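Local coordinates for lovastatin nonaketide synthase, polyketide synthase component (Aspergillus terreus, PDB 7CPX), which builds the nonaketide precursor of lovastatin, dihydromonacolin L, from malonyl-CoA by iterative condensation, methylation and reduction, working with the partner protein LovC, at residues S1262-A1274 against N1818-M1830. The protein carries 2 engineered substitutions. Residues are numbered along the deposited sequence; the frame is centred on the assembly and turned at random.
Sequences SPPDASTDHAMFA and NRMNSSRRPIYEM
D1269 and P1264 mark the two places where the loop 1262-1274 runs closest to 1818-1830: the CA of D1269 lies 6.2 Å from that of N1821, and P1264 and R1825 approach equally near. Between these points the loop makes a short 3-10 turn, and the carboxylate of D1269 takes two consecutive arginines. R1825 meets it side-on, NE to OD1 and NH2 to OD2, both on syn lone pairs; the NH2 bond is nearly straight at 172°, and the two planes are nearly coplanar. R1824 reaches the same OD1 from the anti side, well out of the carboxylate plane, NH2 to OD1 2.8 Å, its guanidinium turned 62° from the carboxylate; a bend at chi3 (48°) swings it there. Its NH1 makes a weak bond to T1268 OG1, and the carbonyl oxygen of T1268 sits over one face. The R1825 guanidinium is sandwiched between the A1266 backbone and CD1 of I1827. This is the connection from strand 1249-1260, assigned to the C-terminal hotdog fold of the dehydratase, to strand 1275-1280, fastened to helix 1814-1822, through M1820 and N1821, and to the turn leading to strand 1828-1832, far apart in sequence. Further along, N1821 OD1 accepts the backbone N of H1270 at 3.2 Å, with the donor tilted from the carbonyl plane, while N1817 holds the carbonyl oxygen of H1270. Beyond it M1820 lays SD 3.6 Å from CE2 of F1273, an oblique Met-aromatic contact, and 3.5 Å from CE of M1272; helix 2363-2385 packs against all three side chains.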
ATOM      1  N   SER A1262      15.320  27.042   0.397  1.00 92.77           N
ATOM      2  CA  SER A1262      16.313  27.009  -0.659  1.00 92.77           C
ATOM      3  C   SER A1262      17.675  27.312  -0.057  1.00 92.77           C
ATOM      4  O   SER A1262      17.767  28.051   0.928  1.00 92.77           O
ATOM      5  CB  SER A1262      15.997  28.029  -1.762  1.00 92.77           C
ATOM      6  OG  SER A1262      14.800  27.686  -2.439  1.00 92.77           O
ATOM      7  N   PRO A1263      18.749  26.766  -0.623  1.00 89.78           N
ATOM      8  CA  PRO A1263      20.075  26.972  -0.035  1.00 89.78           C
ATOM      9  C   PRO A1263      20.396  28.451   0.076  1.00 89.78           C
ATOM     10  O   PRO A1263      20.061  29.234  -0.826  1.00 89.78           O
ATOM     11  CB  PRO A1263      21.016  26.268  -1.023  1.00 89.78           C
ATOM     12  CG  PRO A1263      20.167  25.259  -1.694  1.00 89.78           C
ATOM     13  CD  PRO A1263      18.804  25.874  -1.793  1.00 89.78           C
ATOM     14  N   PRO A1264      21.036  28.878   1.164  1.00 91.92           N
ATOM     15  CA  PRO A1264      21.325  30.307   1.321  1.00 91.92           C
ATOM     16  C   PRO A1264      22.225  30.818   0.208  1.00 91.92           C
ATOM     17  O   PRO A1264      23.111  30.110  -0.277  1.00 91.92           O
ATOM     18  CB  PRO A1264      22.015  30.388   2.687  1.00 91.92           C
ATOM     19  CG  PRO A1264      21.675  29.119   3.378  1.00 91.92           C
ATOM     20  CD  PRO A1264      21.533  28.095   2.307  1.00 91.92           C
ATOM     21  N   ASP A1265      21.989  32.061  -0.191  1.00 97.90           N
ATOM     22  CA  ASP A1265      22.751  32.718  -1.238  1.00 97.90           C
ATOM     23  C   ASP A1265      23.485  33.923  -0.666  1.00 97.90           C
ATOM     24  O   ASP A1265      23.273  34.330   0.479  1.00 97.90           O
ATOM     25  CB  ASP A1265      21.831  33.151  -2.386  1.00 97.90           C
ATOM     26  CG  ASP A1265      21.042  31.996  -2.967  1.00 97.90           C
ATOM     27  OD1 ASP A1265      21.546  30.853  -2.931  1.00 97.90           O
ATOM     28  OD2 ASP A1265      19.920  32.228  -3.460  1.00 97.90           O
ATOM     29  N   ALA A1266      24.365  34.495  -1.489  1.00 98.11           N
ATOM     30  CA  ALA A1266      25.080  35.695  -1.072  1.00 98.11           C
ATOM     31  C   ALA A1266      24.119  36.840  -0.790  1.00 98.11           C
ATOM     32  O   ALA A1266      24.427  37.727   0.015  1.00 98.11           O
ATOM     33  CB  ALA A1266      26.091  36.102  -2.141  1.00 98.11           C
ATOM     34  N   SER A1267      22.951  36.841  -1.438  1.00 98.60           N
ATOM     35  CA  SER A1267      21.957  37.870  -1.160  1.00 98.60           C
ATOM     36  C   SER A1267      21.476  37.798   0.282  1.00 98.60           C
ATOM     37  O   SER A1267      21.067  38.817   0.852  1.00 98.60           O
ATOM     38  CB  SER A1267      20.775  37.731  -2.120  1.00 98.60           C
ATOM     39  OG  SER A1267      20.165  36.459  -1.991  1.00 98.60           O
ATOM     40  N   THR A1268      21.518  36.613   0.885  1.00 96.76           N
ATOM     41  CA  THR A1268      21.149  36.448   2.284  1.00 96.76           C
ATOM     42  C   THR A1268      22.289  36.786   3.233  1.00 96.76           C
ATOM     43  O   THR A1268      22.095  36.730   4.451  1.00 96.76           O
ATOM     44  CB  THR A1268      20.684  35.011   2.547  1.00 96.76           C
ATOM     45  OG1 THR A1268      21.785  34.109   2.379  1.00 96.76           O
ATOM     46  CG2 THR A1268      19.568  34.626   1.588  1.00 96.76           C
ATOM     47  N   ASP A1269      23.465  37.125   2.712  1.00 98.38           N
ATOM     48  CA  ASP A1269      24.596  37.442   3.571  1.00 98.38           C
ATOM     49  C   ASP A1269      24.344  38.661   4.450  1.00 98.38           C
ATOM     50  O   ASP A1269      23.728  39.642   4.025  1.00 98.38           O
ATOM     51  CB  ASP A1269      25.892  37.584   2.768  1.00 98.38           C
ATOM     52  CG  ASP A1269      26.379  36.262   2.215  1.00 98.38           C
ATOM     53  OD1 ASP A1269      25.706  35.235   2.446  1.00 98.38           O
ATOM     54  OD2 ASP A1269      27.435  36.246   1.550  1.00 98.38           O
ATOM     55  N   HIS A1270      24.826  38.586   5.686  1.00 98.54           N
ATOM     56  CA  HIS A1270      24.737  39.693   6.629  1.00 98.54           C
ATOM     57  C   HIS A1270      25.964  40.589   6.510  1.00 98.54           C
ATOM     58  O   HIS A1270      27.066  40.205   6.912  1.00 98.54           O
ATOM     59  CB  HIS A1270      24.491  39.208   8.057  1.00 98.54           C
ATOM     60  CG  HIS A1270      24.015  40.281   8.983  1.00 98.54           C
ATOM     61  ND1 HIS A1270      22.851  40.987   8.768  1.00 98.54           N
ATOM     62  CD2 HIS A1270      24.546  40.770  10.127  1.00 98.54           C
ATOM     63  CE1 HIS A1270      22.684  41.863   9.742  1.00 98.54           C
ATOM     64  NE2 HIS A1270      23.698  41.750  10.581  1.00 98.54           N
ATOM     65  N   ALA A1271      25.771  41.786   5.955  1.00102.42           N
ATOM     66  CA  ALA A1271      26.866  42.698   5.652  1.00102.42           C
ATOM     67  C   ALA A1271      27.144  43.680   6.782  1.00102.42           C
ATOM     68  O   ALA A1271      27.611  44.796   6.527  1.00102.42           O
ATOM     69  CB  ALA A1271      26.568  43.454   4.357  1.00102.42           C
ATOM     70  N   MET A1272      26.873  43.295   8.031  1.00102.76           N
ATOM     71  CA  MET A1272      27.030  44.237   9.134  1.00102.76           C
ATOM     72  C   MET A1272      28.480  44.686   9.271  1.00102.76           C
ATOM     73  O   MET A1272      28.755  45.877   9.456  1.00102.76           O
ATOM     74  CB  MET A1272      26.531  43.608  10.435  1.00102.76           C
ATOM     75  CG  MET A1272      27.372  42.447  10.945  1.00102.76           C
ATOM     76  SD  MET A1272      26.746  41.781  12.498  1.00102.76           S
ATOM     77  CE  MET A1272      28.229  41.028  13.157  1.00102.76           C
ATOM     78  N   PHE A1273      29.421  43.751   9.165  1.00101.29           N
ATOM     79  CA  PHE A1273      30.826  44.086   9.361  1.00101.29           C
ATOM     80  C   PHE A1273      31.281  45.113   8.334  1.00101.29           C
ATOM     81  O   PHE A1273      30.893  45.065   7.164  1.00101.29           O
ATOM     82  CB  PHE A1273      31.695  42.833   9.258  1.00101.29           C
ATOM     83  CG  PHE A1273      31.641  41.945  10.468  1.00101.29           C
ATOM     84  CD1 PHE A1273      31.827  42.458  11.737  1.00101.29           C
ATOM     85  CD2 PHE A1273      31.413  40.589  10.330  1.00101.29           C
ATOM     86  CE1 PHE A1273      31.784  41.638  12.843  1.00101.29           C
ATOM     87  CE2 PHE A1273      31.366  39.765  11.433  1.00101.29           C
ATOM     88  CZ  PHE A1273      31.552  40.290  12.692  1.00101.29           C
ATOM     89  N   ALA A1274      32.115  46.046   8.783  1.00106.06           N
ATOM     90  CA  ALA A1274      32.682  47.061   7.909  1.00106.06           C
ATOM     91  C   ALA A1274      33.997  47.540   8.504  1.00106.06           C
ATOM     92  O   ALA A1274      34.234  47.410   9.707  1.00106.06           O
ATOM     93  CB  ALA A1274      31.722  48.239   7.719  1.00106.06           C
ATOM     94  N   ASN A1818      32.741  37.227   5.358  1.00 99.57           N
ATOM     95  CA  ASN A1818      32.784  35.852   4.887  1.00 99.57           C
ATOM     96  C   ASN A1818      32.959  34.885   6.047  1.00 99.57           C
ATOM     97  O   ASN A1818      32.354  33.809   6.063  1.00 99.57           O
ATOM     98  CB  ASN A1818      33.916  35.685   3.876  1.00 99.57           C
ATOM     99  CG  ASN A1818      33.586  36.292   2.528  1.00 99.57           C
ATOM    100  OD1 ASN A1818      32.420  36.409   2.155  1.00 99.57           O
ATOM    101  ND2 ASN A1818      34.616  36.680   1.786  1.00 99.57           N
ATOM    102  N   ARG A1819      33.787  35.246   7.026  1.00 98.94           N
ATOM    103  CA  ARG A1819      33.959  34.379   8.187  1.00 98.94           C
ATOM    104  C   ARG A1819      32.637  34.184   8.918  1.00 98.94           C
ATOM    105  O   ARG A1819      32.270  33.059   9.275  1.00 98.94           O
ATOM    106  CB  ARG A1819      35.017  34.955   9.127  1.00 98.94           C
ATOM    107  CG  ARG A1819      36.442  34.691   8.673  1.00 98.94           C
ATOM    108  CD  ARG A1819      37.453  34.970   9.773  1.00 98.94           C
ATOM    109  NE  ARG A1819      37.843  36.373   9.829  1.00 98.94           N
ATOM    110  CZ  ARG A1819      38.775  36.921   9.061  1.00 98.94           C
ATOM    111  NH1 ARG A1819      39.413  36.219   8.140  1.00 98.94           N
ATOM    112  NH2 ARG A1819      39.073  38.206   9.220  1.00 98.94           N
ATOM    113  N   MET A1820      31.900  35.272   9.137  1.00 97.76           N
ATOM    114  CA  MET A1820      30.622  35.171   9.834  1.00 97.76           C
ATOM    115  C   MET A1820      29.616  34.360   9.028  1.00 97.76           C
ATOM    116  O   MET A1820      28.901  33.516   9.580  1.00 97.76           O
ATOM    117  CB  MET A1820      30.072  36.567  10.123  1.00 97.76           C
ATOM    118  CG  MET A1820      28.703  36.572  10.787  1.00 97.76           C
ATOM    119  SD  MET A1820      28.072  38.233  11.082  1.00 97.76           S
ATOM    120  CE  MET A1820      28.004  38.874   9.411  1.00 97.76           C
ATOM    121  N   ASN A1821      29.543  34.604   7.719  1.00 96.48           N
ATOM    122  CA  ASN A1821      28.536  33.950   6.894  1.00 96.48           C
ATOM    123  C   ASN A1821      28.885  32.504   6.568  1.00 96.48           C
ATOM    124  O   ASN A1821      27.994  31.739   6.188  1.00 96.48           O
ATOM    125  CB  ASN A1821      28.333  34.741   5.603  1.00 96.48           C
ATOM    126  CG  ASN A1821      27.764  36.120   5.854  1.00 96.48           C
ATOM    127  OD1 ASN A1821      26.860  36.290   6.672  1.00 96.48           O
ATOM    128  ND2 ASN A1821      28.299  37.117   5.163  1.00 96.48           N
ATOM    129  N   SER A1822      30.153  32.113   6.706  1.00 97.74           N
ATOM    130  CA  SER A1822      30.518  30.717   6.513  1.00 97.74           C
ATOM    131  C   SER A1822      29.837  29.823   7.531  1.00 97.74           C
ATOM    132  O   SER A1822      29.604  28.641   7.254  1.00 97.74           O
ATOM    133  CB  SER A1822      32.033  30.553   6.608  1.00 97.74           C
ATOM    134  OG  SER A1822      32.507  30.958   7.879  1.00 97.74           O
ATOM    135  N   SER A1823      29.513  30.367   8.701  1.00 96.67           N
ATOM    136  CA  SER A1823      28.716  29.641   9.675  1.00 96.67           C
ATOM    137  C   SER A1823      27.355  29.255   9.113  1.00 96.67           C
ATOM    138  O   SER A1823      26.742  28.301   9.602  1.00 96.67           O
ATOM    139  CB  SER A1823      28.557  30.500  10.932  1.00 96.67           C
ATOM    140  OG  SER A1823      27.560  29.996  11.797  1.00 96.67           O
ATOM    141  N   ARG A1824      26.887  29.956   8.077  1.00 94.28           N
ATOM    142  CA  ARG A1824      25.550  29.760   7.539  1.00 94.28           C
ATOM    143  C   ARG A1824      25.524  29.165   6.139  1.00 94.28           C
ATOM    144  O   ARG A1824      24.491  28.615   5.745  1.00 94.28           O
ATOM    145  CB  ARG A1824      24.796  31.097   7.522  1.00 94.28           C
ATOM    146  CG  ARG A1824      23.352  31.012   7.055  1.00 94.28           C
ATOM    147  CD  ARG A1824      22.677  32.363   7.173  1.00 94.28           C
ATOM    148  NE  ARG A1824      23.515  33.407   6.603  1.00 94.28           N
ATOM    149  CZ  ARG A1824      23.656  33.621   5.302  1.00 94.28           C
ATOM    150  NH1 ARG A1824      22.988  32.912   4.408  1.00 94.28           N
ATOM    151  NH2 ARG A1824      24.497  34.562   4.888  1.00 94.28           N
ATOM    152  N   ARG A1825      26.610  29.263   5.379  1.00 95.43           N
ATOM    153  CA  ARG A1825      26.653  28.706   4.034  1.00 95.43           C
ATOM    154  C   ARG A1825      28.108  28.470   3.657  1.00 95.43           C
ATOM    155  O   ARG A1825      29.014  29.000   4.309  1.00 95.43           O
ATOM    156  CB  ARG A1825      25.972  29.637   3.019  1.00 95.43           C
ATOM    157  CG  ARG A1825      26.710  30.940   2.763  1.00 95.43           C
ATOM    158  CD  ARG A1825      25.906  31.841   1.840  1.00 95.43           C
ATOM    159  NE  ARG A1825      26.643  33.031   1.435  1.00 95.43           N
ATOM    160  CZ  ARG A1825      27.456  33.092   0.389  1.00 95.43           C
ATOM    161  NH1 ARG A1825      27.684  32.037  -0.374  1.00 95.43           N
ATOM    162  NH2 ARG A1825      28.059  34.243   0.103  1.00 95.43           N
ATOM    163  N   PRO A1826      28.366  27.679   2.609  1.00 97.96           N
ATOM    164  CA  PRO A1826      29.757  27.389   2.235  1.00 97.96           C
ATOM    165  C   PRO A1826      30.443  28.563   1.555  1.00 97.96           C
ATOM    166  O   PRO A1826      30.501  28.640   0.324  1.00 97.96           O
ATOM    167  CB  PRO A1826      29.626  26.186   1.285  1.00 97.96           C
ATOM    168  CG  PRO A1826      28.226  25.688   1.453  1.00 97.96           C
ATOM    169  CD  PRO A1826      27.417  26.881   1.821  1.00 97.96           C
ATOM    170  N   ILE A1827      30.961  29.487   2.355  1.00 97.46           N
ATOM    171  CA  ILE A1827      31.688  30.635   1.827  1.00 97.46           C
ATOM    172  C   ILE A1827      33.097  30.195   1.456  1.00 97.46           C
ATOM    173  O   ILE A1827      33.791  29.554   2.254  1.00 97.46           O
ATOM    174  CB  ILE A1827      31.720  31.778   2.853  1.00 97.46           C
ATOM    175  CG1 ILE A1827      30.297  32.222   3.216  1.00 97.46           C
ATOM    176  CG2 ILE A1827      32.547  32.930   2.313  1.00 97.46           C
ATOM    177  CD1 ILE A1827      29.816  33.472   2.504  1.00 97.46           C
ATOM    178  N   TYR A1828      33.526  30.542   0.246  1.00 99.21           N
ATOM    179  CA  TYR A1828      34.844  30.183  -0.260  1.00 99.21           C
ATOM    180  C   TYR A1828      35.688  31.436  -0.436  1.00 99.21           C
ATOM    181  O   TYR A1828      35.211  32.443  -0.968  1.00 99.21           O
ATOM    182  CB  TYR A1828      34.736  29.434  -1.590  1.00 99.21           C
ATOM    183  CG  TYR A1828      34.149  28.048  -1.465  1.00 99.21           C
ATOM    184  CD1 TYR A1828      34.932  26.977  -1.062  1.00 99.21           C
ATOM    185  CD2 TYR A1828      32.814  27.810  -1.752  1.00 99.21           C
ATOM    186  CE1 TYR A1828      34.403  25.709  -0.946  1.00 99.21           C
ATOM    187  CE2 TYR A1828      32.276  26.545  -1.639  1.00 99.21           C
ATOM    188  CZ  TYR A1828      33.074  25.499  -1.236  1.00 99.21           C
ATOM    189  OH  TYR A1828      32.542  24.234  -1.121  1.00 99.21           O
ATOM    190  N   GLU A1829      36.939  31.368   0.012  1.00107.01           N
ATOM    191  CA  GLU A1829      37.893  32.457  -0.132  1.00107.01           C
ATOM    192  C   GLU A1829      39.209  31.899  -0.654  1.00107.01           C
ATOM    193  O   GLU A1829      39.576  30.762  -0.357  1.00107.01           O
ATOM    194  CB  GLU A1829      38.122  33.182   1.200  1.00107.01           C
ATOM    195  CG  GLU A1829      38.915  34.472   1.079  1.00107.01           C
ATOM    196  CD  GLU A1829      39.067  35.187   2.407  1.00107.01           C
ATOM    197  OE1 GLU A1829      38.551  34.673   3.422  1.00107.01           O
ATOM    198  OE2 GLU A1829      39.700  36.264   2.436  1.00107.01           O
ATOM    199  N   MET A1830      39.916  32.704  -1.440  1.00111.42           N
ATOM    200  CA  MET A1830      41.185  32.276  -2.025  1.00111.42           C
ATOM    201  C   MET A1830      42.241  32.316  -0.928  1.00111.42           C
ATOM    202  O   MET A1830      42.761  33.375  -0.571  1.00111.42           O
ATOM    203  CB  MET A1830      41.564  33.165  -3.201  1.00111.42           C
ATOM    204  CG  MET A1830      42.649  32.585  -4.093  1.00111.42           C
ATOM    205  SD  MET A1830      42.025  32.055  -5.701  1.00111.42           S
ATOM    206  CE  MET A1830      40.825  30.814  -5.222  1.00111.42           C
TER